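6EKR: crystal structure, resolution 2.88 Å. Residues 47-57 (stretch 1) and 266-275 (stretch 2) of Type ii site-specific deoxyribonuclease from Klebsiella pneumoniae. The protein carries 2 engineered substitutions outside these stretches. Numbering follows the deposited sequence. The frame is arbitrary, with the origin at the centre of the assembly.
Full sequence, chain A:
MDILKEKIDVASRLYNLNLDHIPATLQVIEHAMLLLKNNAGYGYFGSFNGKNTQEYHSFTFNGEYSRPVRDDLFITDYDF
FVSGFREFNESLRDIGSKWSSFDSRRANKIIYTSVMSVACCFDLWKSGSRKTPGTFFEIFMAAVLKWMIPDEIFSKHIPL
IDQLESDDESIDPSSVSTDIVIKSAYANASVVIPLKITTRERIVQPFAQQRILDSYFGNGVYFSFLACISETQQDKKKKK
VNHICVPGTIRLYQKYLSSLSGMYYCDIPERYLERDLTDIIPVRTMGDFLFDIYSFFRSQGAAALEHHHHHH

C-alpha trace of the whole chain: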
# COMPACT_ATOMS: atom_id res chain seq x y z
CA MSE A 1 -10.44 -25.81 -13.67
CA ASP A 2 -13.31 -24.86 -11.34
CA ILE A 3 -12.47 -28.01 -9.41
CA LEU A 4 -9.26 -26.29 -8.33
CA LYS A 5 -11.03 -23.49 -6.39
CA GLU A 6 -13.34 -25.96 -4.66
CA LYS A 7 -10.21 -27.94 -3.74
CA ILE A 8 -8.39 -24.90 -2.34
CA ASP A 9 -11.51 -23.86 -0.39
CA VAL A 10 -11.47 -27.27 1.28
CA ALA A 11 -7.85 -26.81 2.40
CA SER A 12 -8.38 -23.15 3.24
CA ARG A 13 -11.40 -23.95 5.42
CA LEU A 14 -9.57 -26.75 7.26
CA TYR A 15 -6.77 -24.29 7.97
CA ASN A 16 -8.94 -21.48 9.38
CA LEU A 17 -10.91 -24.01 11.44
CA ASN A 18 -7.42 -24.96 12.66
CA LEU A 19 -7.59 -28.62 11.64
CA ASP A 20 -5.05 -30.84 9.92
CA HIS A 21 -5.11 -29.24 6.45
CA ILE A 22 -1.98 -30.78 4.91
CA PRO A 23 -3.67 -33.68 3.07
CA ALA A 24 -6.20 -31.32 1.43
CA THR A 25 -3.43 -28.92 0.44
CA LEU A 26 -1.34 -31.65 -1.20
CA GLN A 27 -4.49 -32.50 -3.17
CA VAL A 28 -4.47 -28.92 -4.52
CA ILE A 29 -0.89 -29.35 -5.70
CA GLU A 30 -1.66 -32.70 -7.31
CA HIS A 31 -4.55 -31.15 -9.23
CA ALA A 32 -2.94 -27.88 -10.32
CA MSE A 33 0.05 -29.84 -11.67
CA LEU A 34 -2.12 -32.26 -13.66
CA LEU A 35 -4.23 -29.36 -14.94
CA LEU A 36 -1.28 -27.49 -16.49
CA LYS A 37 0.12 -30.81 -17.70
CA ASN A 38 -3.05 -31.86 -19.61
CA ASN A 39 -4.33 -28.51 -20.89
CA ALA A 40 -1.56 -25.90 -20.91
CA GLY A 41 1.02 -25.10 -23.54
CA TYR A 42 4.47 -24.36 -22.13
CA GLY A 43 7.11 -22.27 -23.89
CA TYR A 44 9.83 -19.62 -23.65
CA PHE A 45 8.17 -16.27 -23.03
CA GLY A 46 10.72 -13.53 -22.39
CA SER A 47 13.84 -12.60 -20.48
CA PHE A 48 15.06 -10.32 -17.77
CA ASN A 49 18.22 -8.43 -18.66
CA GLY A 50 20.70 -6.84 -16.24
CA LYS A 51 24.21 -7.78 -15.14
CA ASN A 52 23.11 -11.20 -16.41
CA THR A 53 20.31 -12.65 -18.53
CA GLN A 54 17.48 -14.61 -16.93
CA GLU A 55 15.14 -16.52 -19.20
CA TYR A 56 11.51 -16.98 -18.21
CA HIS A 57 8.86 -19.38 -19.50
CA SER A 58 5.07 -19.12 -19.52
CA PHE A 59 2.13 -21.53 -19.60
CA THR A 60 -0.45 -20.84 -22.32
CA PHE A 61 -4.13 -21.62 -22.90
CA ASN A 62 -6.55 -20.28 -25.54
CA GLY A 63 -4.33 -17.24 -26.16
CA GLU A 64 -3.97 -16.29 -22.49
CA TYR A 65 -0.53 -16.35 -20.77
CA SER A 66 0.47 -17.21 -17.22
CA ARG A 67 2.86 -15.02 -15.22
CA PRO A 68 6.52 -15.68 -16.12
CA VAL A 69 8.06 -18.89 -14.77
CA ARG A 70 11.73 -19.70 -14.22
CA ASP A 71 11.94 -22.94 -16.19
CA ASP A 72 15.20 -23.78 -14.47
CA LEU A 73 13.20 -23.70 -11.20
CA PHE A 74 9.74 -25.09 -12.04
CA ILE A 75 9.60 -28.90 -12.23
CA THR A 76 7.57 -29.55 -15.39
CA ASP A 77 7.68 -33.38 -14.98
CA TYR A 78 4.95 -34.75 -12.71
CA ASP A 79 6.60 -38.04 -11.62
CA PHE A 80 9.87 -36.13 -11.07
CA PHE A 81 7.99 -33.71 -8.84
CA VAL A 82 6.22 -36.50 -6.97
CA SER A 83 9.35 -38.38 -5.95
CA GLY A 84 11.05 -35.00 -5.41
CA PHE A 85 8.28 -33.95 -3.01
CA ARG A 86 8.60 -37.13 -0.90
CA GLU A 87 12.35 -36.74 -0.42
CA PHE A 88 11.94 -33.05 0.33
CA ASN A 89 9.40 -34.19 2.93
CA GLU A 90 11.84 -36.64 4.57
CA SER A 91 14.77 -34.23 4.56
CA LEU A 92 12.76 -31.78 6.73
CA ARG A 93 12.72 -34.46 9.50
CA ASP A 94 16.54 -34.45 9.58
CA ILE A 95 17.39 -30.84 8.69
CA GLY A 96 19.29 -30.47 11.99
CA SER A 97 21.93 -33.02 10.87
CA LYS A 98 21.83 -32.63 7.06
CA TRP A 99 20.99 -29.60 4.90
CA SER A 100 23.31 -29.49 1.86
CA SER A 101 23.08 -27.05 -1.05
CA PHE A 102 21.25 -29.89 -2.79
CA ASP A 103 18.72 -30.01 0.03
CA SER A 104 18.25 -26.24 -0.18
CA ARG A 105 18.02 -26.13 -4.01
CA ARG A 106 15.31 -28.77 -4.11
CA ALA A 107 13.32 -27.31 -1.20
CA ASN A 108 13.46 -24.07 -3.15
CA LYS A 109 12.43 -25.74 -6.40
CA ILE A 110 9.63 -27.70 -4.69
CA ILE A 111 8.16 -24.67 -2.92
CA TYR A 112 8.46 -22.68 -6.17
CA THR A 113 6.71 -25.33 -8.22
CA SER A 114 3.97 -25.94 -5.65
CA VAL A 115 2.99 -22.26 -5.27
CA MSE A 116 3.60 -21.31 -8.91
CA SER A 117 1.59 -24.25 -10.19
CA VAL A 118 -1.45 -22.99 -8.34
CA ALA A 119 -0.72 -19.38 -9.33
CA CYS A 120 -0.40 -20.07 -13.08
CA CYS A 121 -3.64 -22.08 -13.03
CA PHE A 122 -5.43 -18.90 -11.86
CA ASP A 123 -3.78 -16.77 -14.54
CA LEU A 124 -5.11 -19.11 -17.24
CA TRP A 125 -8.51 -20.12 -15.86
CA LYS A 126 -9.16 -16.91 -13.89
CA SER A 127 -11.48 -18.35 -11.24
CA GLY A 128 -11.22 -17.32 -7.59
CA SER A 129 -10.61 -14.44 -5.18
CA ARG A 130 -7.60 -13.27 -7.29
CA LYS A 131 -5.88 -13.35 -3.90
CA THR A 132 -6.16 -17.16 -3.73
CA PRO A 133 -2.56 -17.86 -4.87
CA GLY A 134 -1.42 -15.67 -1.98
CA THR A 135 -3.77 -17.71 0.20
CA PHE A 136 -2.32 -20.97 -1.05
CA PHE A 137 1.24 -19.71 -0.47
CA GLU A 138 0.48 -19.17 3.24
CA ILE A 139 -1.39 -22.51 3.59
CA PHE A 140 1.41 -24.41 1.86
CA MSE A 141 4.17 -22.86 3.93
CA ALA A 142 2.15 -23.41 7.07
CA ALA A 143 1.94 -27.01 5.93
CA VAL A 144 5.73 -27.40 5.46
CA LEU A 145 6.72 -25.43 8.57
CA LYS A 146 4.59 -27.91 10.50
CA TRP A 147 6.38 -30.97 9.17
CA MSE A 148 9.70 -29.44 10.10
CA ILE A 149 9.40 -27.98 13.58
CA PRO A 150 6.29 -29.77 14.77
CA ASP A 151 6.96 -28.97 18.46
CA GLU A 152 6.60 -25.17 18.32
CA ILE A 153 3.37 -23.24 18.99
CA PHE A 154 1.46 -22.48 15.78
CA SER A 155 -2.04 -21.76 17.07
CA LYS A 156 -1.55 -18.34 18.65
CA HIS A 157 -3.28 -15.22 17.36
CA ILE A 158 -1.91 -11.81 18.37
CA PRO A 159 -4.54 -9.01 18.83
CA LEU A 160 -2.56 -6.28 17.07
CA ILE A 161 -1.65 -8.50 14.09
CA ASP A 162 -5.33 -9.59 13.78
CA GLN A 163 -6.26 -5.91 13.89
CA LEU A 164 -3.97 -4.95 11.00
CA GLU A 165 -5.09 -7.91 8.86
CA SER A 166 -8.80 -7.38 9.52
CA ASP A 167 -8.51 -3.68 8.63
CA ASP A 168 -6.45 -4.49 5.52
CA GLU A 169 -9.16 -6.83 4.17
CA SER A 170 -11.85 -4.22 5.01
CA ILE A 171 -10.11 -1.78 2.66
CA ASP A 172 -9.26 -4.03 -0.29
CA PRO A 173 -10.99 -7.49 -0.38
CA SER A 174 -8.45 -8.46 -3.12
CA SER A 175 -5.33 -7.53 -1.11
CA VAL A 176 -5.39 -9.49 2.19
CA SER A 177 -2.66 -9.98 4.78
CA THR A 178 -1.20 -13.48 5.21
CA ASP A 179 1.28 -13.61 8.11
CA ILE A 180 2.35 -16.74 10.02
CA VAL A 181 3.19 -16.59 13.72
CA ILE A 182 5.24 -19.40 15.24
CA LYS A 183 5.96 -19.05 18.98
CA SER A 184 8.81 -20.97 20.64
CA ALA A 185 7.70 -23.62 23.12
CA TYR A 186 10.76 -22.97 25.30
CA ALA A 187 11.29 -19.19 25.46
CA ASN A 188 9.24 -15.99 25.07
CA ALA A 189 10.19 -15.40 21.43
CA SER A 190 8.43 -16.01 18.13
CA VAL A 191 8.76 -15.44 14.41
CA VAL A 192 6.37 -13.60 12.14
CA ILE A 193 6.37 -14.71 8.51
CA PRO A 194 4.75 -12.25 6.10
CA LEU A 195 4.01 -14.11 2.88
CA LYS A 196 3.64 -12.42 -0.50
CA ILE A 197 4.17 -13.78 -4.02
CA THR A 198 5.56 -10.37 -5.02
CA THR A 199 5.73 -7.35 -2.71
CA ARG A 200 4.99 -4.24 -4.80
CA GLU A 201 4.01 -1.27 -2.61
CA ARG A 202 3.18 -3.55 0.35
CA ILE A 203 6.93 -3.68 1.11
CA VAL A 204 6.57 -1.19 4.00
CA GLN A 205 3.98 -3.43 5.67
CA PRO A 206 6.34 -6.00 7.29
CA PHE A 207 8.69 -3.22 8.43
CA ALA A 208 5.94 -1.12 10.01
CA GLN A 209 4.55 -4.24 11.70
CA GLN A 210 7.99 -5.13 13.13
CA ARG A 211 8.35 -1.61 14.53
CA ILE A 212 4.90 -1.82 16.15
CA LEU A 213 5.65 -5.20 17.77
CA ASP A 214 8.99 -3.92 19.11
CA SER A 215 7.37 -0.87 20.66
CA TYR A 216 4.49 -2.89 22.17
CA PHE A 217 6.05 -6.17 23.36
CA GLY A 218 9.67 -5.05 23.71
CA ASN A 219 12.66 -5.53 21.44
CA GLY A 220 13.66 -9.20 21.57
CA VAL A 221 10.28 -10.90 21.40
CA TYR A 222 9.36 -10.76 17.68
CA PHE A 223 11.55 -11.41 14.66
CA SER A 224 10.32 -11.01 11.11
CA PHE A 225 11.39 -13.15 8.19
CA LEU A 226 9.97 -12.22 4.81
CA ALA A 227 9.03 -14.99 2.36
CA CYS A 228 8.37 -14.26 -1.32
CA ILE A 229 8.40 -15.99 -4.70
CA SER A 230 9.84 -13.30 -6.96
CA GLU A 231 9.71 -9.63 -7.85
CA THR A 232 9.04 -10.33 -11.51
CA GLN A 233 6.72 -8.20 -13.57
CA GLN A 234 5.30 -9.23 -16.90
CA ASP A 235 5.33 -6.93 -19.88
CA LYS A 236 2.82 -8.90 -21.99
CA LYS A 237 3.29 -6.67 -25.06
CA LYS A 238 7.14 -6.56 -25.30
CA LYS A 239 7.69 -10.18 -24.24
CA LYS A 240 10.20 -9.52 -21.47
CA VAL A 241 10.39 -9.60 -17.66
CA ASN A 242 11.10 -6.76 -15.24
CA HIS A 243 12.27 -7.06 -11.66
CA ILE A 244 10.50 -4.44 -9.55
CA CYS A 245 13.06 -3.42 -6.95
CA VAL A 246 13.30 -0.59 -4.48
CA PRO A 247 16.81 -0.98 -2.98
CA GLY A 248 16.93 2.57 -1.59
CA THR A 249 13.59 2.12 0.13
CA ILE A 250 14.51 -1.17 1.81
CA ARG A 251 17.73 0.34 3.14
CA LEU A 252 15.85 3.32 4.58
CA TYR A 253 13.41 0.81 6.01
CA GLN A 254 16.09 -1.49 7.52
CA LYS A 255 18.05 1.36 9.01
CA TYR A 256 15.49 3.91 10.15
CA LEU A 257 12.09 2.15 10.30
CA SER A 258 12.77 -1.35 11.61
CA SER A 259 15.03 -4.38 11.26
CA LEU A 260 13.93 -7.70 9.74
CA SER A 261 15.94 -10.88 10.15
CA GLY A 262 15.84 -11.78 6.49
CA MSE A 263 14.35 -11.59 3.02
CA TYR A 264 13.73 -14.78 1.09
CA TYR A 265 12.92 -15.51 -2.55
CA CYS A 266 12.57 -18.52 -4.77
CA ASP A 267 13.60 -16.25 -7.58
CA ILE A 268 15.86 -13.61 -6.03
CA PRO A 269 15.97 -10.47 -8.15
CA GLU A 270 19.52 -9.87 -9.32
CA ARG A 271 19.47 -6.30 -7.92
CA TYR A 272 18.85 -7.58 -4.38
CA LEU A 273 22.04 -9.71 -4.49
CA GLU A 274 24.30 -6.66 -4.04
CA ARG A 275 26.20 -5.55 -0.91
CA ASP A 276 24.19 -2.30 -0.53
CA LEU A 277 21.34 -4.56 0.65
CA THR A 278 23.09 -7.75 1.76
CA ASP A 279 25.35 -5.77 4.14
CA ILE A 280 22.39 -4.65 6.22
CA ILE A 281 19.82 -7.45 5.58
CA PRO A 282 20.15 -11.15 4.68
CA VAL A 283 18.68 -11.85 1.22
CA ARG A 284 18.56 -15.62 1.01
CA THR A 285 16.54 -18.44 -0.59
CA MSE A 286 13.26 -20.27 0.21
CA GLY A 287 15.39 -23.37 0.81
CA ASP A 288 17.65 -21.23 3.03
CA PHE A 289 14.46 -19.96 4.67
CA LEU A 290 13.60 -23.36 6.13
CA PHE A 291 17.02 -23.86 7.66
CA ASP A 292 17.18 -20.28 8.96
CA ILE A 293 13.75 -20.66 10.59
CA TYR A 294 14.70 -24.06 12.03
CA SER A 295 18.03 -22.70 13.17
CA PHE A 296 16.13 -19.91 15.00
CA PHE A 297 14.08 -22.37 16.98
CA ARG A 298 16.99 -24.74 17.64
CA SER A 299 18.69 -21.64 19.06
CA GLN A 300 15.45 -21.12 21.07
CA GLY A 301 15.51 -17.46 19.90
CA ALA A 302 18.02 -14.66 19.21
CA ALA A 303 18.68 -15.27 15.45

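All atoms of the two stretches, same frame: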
# COMPACT_ATOMS: atom_id res chain seq x y z
N SER A 47 12.68 -12.59 -21.35
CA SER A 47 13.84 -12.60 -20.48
C SER A 47 13.93 -11.35 -19.63
O SER A 47 13.40 -10.29 -19.99
CB SER A 47 15.12 -12.73 -21.30
OG SER A 47 15.15 -13.97 -21.98
N PHE A 48 14.60 -11.49 -18.49
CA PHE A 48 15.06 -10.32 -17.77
C PHE A 48 16.50 -10.06 -18.20
O PHE A 48 17.28 -11.01 -18.41
CB PHE A 48 14.98 -10.52 -16.25
CG PHE A 48 15.77 -9.51 -15.46
CD1 PHE A 48 15.27 -8.22 -15.25
CD2 PHE A 48 17.01 -9.84 -14.93
CE1 PHE A 48 15.98 -7.27 -14.53
CE2 PHE A 48 17.74 -8.90 -14.19
CZ PHE A 48 17.22 -7.61 -13.99
N ASN A 49 16.85 -8.79 -18.33
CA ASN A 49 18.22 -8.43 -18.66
C ASN A 49 18.83 -7.37 -17.75
O ASN A 49 18.34 -6.24 -17.67
CB ASN A 49 18.31 -8.01 -20.14
CG ASN A 49 18.12 -9.19 -21.09
OD1 ASN A 49 17.28 -9.14 -21.99
ND2 ASN A 49 18.90 -10.25 -20.89
N GLY A 50 19.90 -7.76 -17.05
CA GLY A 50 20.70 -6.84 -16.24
C GLY A 50 22.18 -7.17 -16.34
O GLY A 50 22.71 -7.34 -17.44
N LYS A 51 22.84 -7.28 -15.19
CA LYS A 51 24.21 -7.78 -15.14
C LYS A 51 24.30 -9.15 -15.82
O LYS A 51 25.29 -9.47 -16.47
CB LYS A 51 24.73 -7.86 -13.70
CG LYS A 51 24.80 -6.51 -13.01
CD LYS A 51 25.83 -6.46 -11.89
CE LYS A 51 25.84 -5.07 -11.26
NZ LYS A 51 26.88 -4.90 -10.20
N ASN A 52 23.25 -9.95 -15.67
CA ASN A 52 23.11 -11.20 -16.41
C ASN A 52 21.77 -11.26 -17.15
O ASN A 52 20.97 -10.32 -17.08
CB ASN A 52 23.25 -12.40 -15.48
CG ASN A 52 24.63 -12.48 -14.85
OD1 ASN A 52 25.58 -12.96 -15.47
ND2 ASN A 52 24.74 -12.01 -13.61
N THR A 53 21.58 -12.36 -17.87
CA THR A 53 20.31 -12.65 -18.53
C THR A 53 19.60 -13.72 -17.71
O THR A 53 20.24 -14.65 -17.21
CB THR A 53 20.53 -13.16 -19.99
OG1 THR A 53 21.11 -12.13 -20.80
CG2 THR A 53 19.21 -13.62 -20.62
N GLN A 54 18.29 -13.56 -17.53
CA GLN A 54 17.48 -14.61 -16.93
C GLN A 54 16.27 -14.89 -17.79
O GLN A 54 15.40 -14.03 -17.97
CB GLN A 54 17.06 -14.26 -15.50
CG GLN A 54 16.28 -15.36 -14.83
CD GLN A 54 17.08 -16.64 -14.70
OE1 GLN A 54 17.83 -16.83 -13.74
NE2 GLN A 54 16.91 -17.53 -15.67
N GLU A 55 16.24 -16.10 -18.34
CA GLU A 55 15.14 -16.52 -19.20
C GLU A 55 13.93 -16.97 -18.39
O GLU A 55 14.07 -17.68 -17.38
CB GLU A 55 15.59 -17.63 -20.14
CG GLU A 55 16.47 -17.14 -21.28
CD GLU A 55 16.83 -18.23 -22.27
OE1 GLU A 55 16.56 -19.43 -21.99
OE2 GLU A 55 17.39 -17.89 -23.33
N TYR A 56 12.75 -16.57 -18.85
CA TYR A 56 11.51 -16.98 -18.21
C TYR A 56 10.59 -17.67 -19.19
O TYR A 56 10.51 -17.28 -20.36
CB TYR A 56 10.79 -15.77 -17.61
CG TYR A 56 11.44 -15.21 -16.36
CD1 TYR A 56 11.11 -15.73 -15.11
CD2 TYR A 56 12.37 -14.17 -16.43
CE1 TYR A 56 11.69 -15.22 -13.95
CE2 TYR A 56 12.95 -13.66 -15.27
CZ TYR A 56 12.60 -14.19 -14.04
OH TYR A 56 13.16 -13.71 -12.89
N HIS A 57 9.89 -18.70 -18.72
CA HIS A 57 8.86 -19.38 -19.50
C HIS A 57 7.45 -18.99 -19.06
O HIS A 57 7.26 -18.38 -18.01
CB HIS A 57 9.03 -20.89 -19.38
CG HIS A 57 10.08 -21.46 -20.29
ND1 HIS A 57 11.42 -21.17 -20.15
CD2 HIS A 57 9.99 -22.33 -21.32
CE1 HIS A 57 12.10 -21.82 -21.07
NE2 HIS A 57 11.26 -22.53 -21.79
N CYS A 266 12.30 -17.39 -3.91
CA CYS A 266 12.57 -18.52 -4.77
C CYS A 266 13.40 -18.01 -5.91
O CYS A 266 14.40 -18.63 -6.30
CB CYS A 266 11.27 -19.08 -5.31
SG CYS A 266 10.48 -20.22 -4.22
N ASP A 267 12.98 -16.87 -6.44
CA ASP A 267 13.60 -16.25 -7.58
C ASP A 267 14.07 -14.88 -7.10
O ASP A 267 13.35 -13.91 -7.20
CB ASP A 267 12.57 -16.15 -8.71
CG ASP A 267 13.10 -15.43 -9.94
OD1 ASP A 267 14.29 -15.06 -10.00
OD2 ASP A 267 12.28 -15.25 -10.87
N ILE A 268 15.28 -14.84 -6.56
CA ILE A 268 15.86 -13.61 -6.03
C ILE A 268 16.16 -12.66 -7.17
O ILE A 268 16.88 -13.04 -8.11
CB ILE A 268 17.14 -13.85 -5.23
CG1 ILE A 268 16.88 -14.77 -4.04
CG2 ILE A 268 17.68 -12.53 -4.72
CD1 ILE A 268 18.11 -15.53 -3.56
N PRO A 269 15.61 -11.43 -7.11
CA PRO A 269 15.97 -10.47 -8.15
C PRO A 269 17.45 -10.15 -8.05
O PRO A 269 17.97 -9.94 -6.95
CB PRO A 269 15.12 -9.24 -7.83
CG PRO A 269 14.68 -9.40 -6.43
CD PRO A 269 14.67 -10.87 -6.12
N GLU A 270 18.10 -10.14 -9.20
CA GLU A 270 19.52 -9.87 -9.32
C GLU A 270 19.97 -8.61 -8.59
O GLU A 270 21.04 -8.61 -7.97
CB GLU A 270 19.88 -9.79 -10.80
CG GLU A 270 21.26 -9.29 -11.11
CD GLU A 270 21.43 -9.08 -12.60
OE1 GLU A 270 21.98 -9.99 -13.26
OE2 GLU A 270 20.98 -8.02 -13.09
N ARG A 271 19.15 -7.55 -8.63
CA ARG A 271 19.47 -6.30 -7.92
C ARG A 271 19.63 -6.50 -6.41
O ARG A 271 20.48 -5.87 -5.80
CB ARG A 271 18.42 -5.22 -8.20
CG ARG A 271 18.67 -3.86 -7.52
CD ARG A 271 20.02 -3.24 -7.92
NE ARG A 271 20.36 -2.06 -7.12
CZ ARG A 271 21.01 -2.09 -5.95
NH1 ARG A 271 21.38 -3.25 -5.42
NH2 ARG A 271 21.28 -0.97 -5.31
N TYR A 272 18.81 -7.37 -5.82
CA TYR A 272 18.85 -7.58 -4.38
C TYR A 272 20.04 -8.45 -3.92
O TYR A 272 20.19 -8.71 -2.73
CB TYR A 272 17.52 -8.13 -3.85
CG TYR A 272 16.36 -7.15 -3.82
CD1 TYR A 272 16.56 -5.79 -4.05
CD2 TYR A 272 15.06 -7.57 -3.56
CE1 TYR A 272 15.49 -4.88 -4.02
CE2 TYR A 272 13.98 -6.67 -3.54
CZ TYR A 272 14.21 -5.33 -3.76
OH TYR A 272 13.17 -4.42 -3.73
N LEU A 273 20.88 -8.88 -4.86
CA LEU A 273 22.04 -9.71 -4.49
C LEU A 273 23.31 -8.91 -4.16
O LEU A 273 24.37 -9.48 -3.84
CB LEU A 273 22.32 -10.76 -5.58
CG LEU A 273 21.42 -12.00 -5.46
CD1 LEU A 273 21.84 -13.09 -6.43
CD2 LEU A 273 21.41 -12.54 -4.01
N GLU A 274 23.19 -7.58 -4.20
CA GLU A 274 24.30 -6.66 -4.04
C GLU A 274 24.54 -6.30 -2.57
O GLU A 274 23.62 -6.36 -1.75
CB GLU A 274 24.01 -5.39 -4.83
CG GLU A 274 23.71 -5.60 -6.30
CD GLU A 274 24.94 -5.85 -7.13
OE1 GLU A 274 26.06 -5.58 -6.65
OE2 GLU A 274 24.80 -6.32 -8.28
N ARG A 275 25.78 -5.90 -2.27
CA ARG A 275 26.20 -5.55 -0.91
C ARG A 275 25.43 -4.39 -0.27
O ARG A 275 25.27 -4.36 0.95
CB ARG A 275 27.71 -5.27 -0.86
CG ARG A 275 28.62 -6.48 -0.57
CD ARG A 275 28.89 -7.29 -1.83
NE ARG A 275 30.11 -8.09 -1.72
CZ ARG A 275 30.64 -8.80 -2.72
NH1 ARG A 275 30.07 -8.83 -3.92
NH2 ARG A 275 31.76 -9.49 -2.52

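Stretch 1 is a tight hairpin. Strand 47-49 pairs with strand 53-57 through reciprocal backbone hydrogen bonds, F48 N to Q54 O (2.7 Å) and Q54 N to F48 O (2.9 Å), and G50 N closes on N52 O at 2.8 Å. Stretch 2 is mostly irregular, with a short 3-10 segment at 270-273 in which Y272 N bonds P269 O (2.9 Å) and L273 N bonds E270 O (3.1 Å). The two backbones stay well apart: even the nearest CA atoms, of G50 and E270, are 7.6 Å from each other, so side chains must bridge the gap.

E270 does most of that work. Its CB points toward the hairpin, and chi1 and chi2, both t, extend the carboxylate into the turn, where backbone amides receive it. K51 N donates to OE2 of E270 at 2.9 Å and N52 N to OE1 of E270 at 2.7 Å, one amide for each oxygen. A weak bond from N52 ND2 to E270 OE1, 3.4 Å long, supplements them. Because the main donors are backbone groups, the turn's conformation places them for the carboxylate. G50 fits the site closely: its CA lies 3.4 Å from E270 OE2, and an ideally placed CB would come within 2.2 Å of that oxygen, a clash. F48 offers its ring edge, with CE2 3.5 Å from E270 OE2.

Two further links flank this center. At the exposed side, K51 reaches out with an extended chain to form a salt bridge, NZ to E274 OE2 at 3.2 Å. Deeper in the protein, Y56 starts sideways, but its end approaches stretch 2, and OH donates to D267 OD2 at 2.7 Å. The design rule is compact: one acidic side chain caught by a turn's amides, accompanied by a buried hydroxyl-carboxylate bond and a peripheral ion pair.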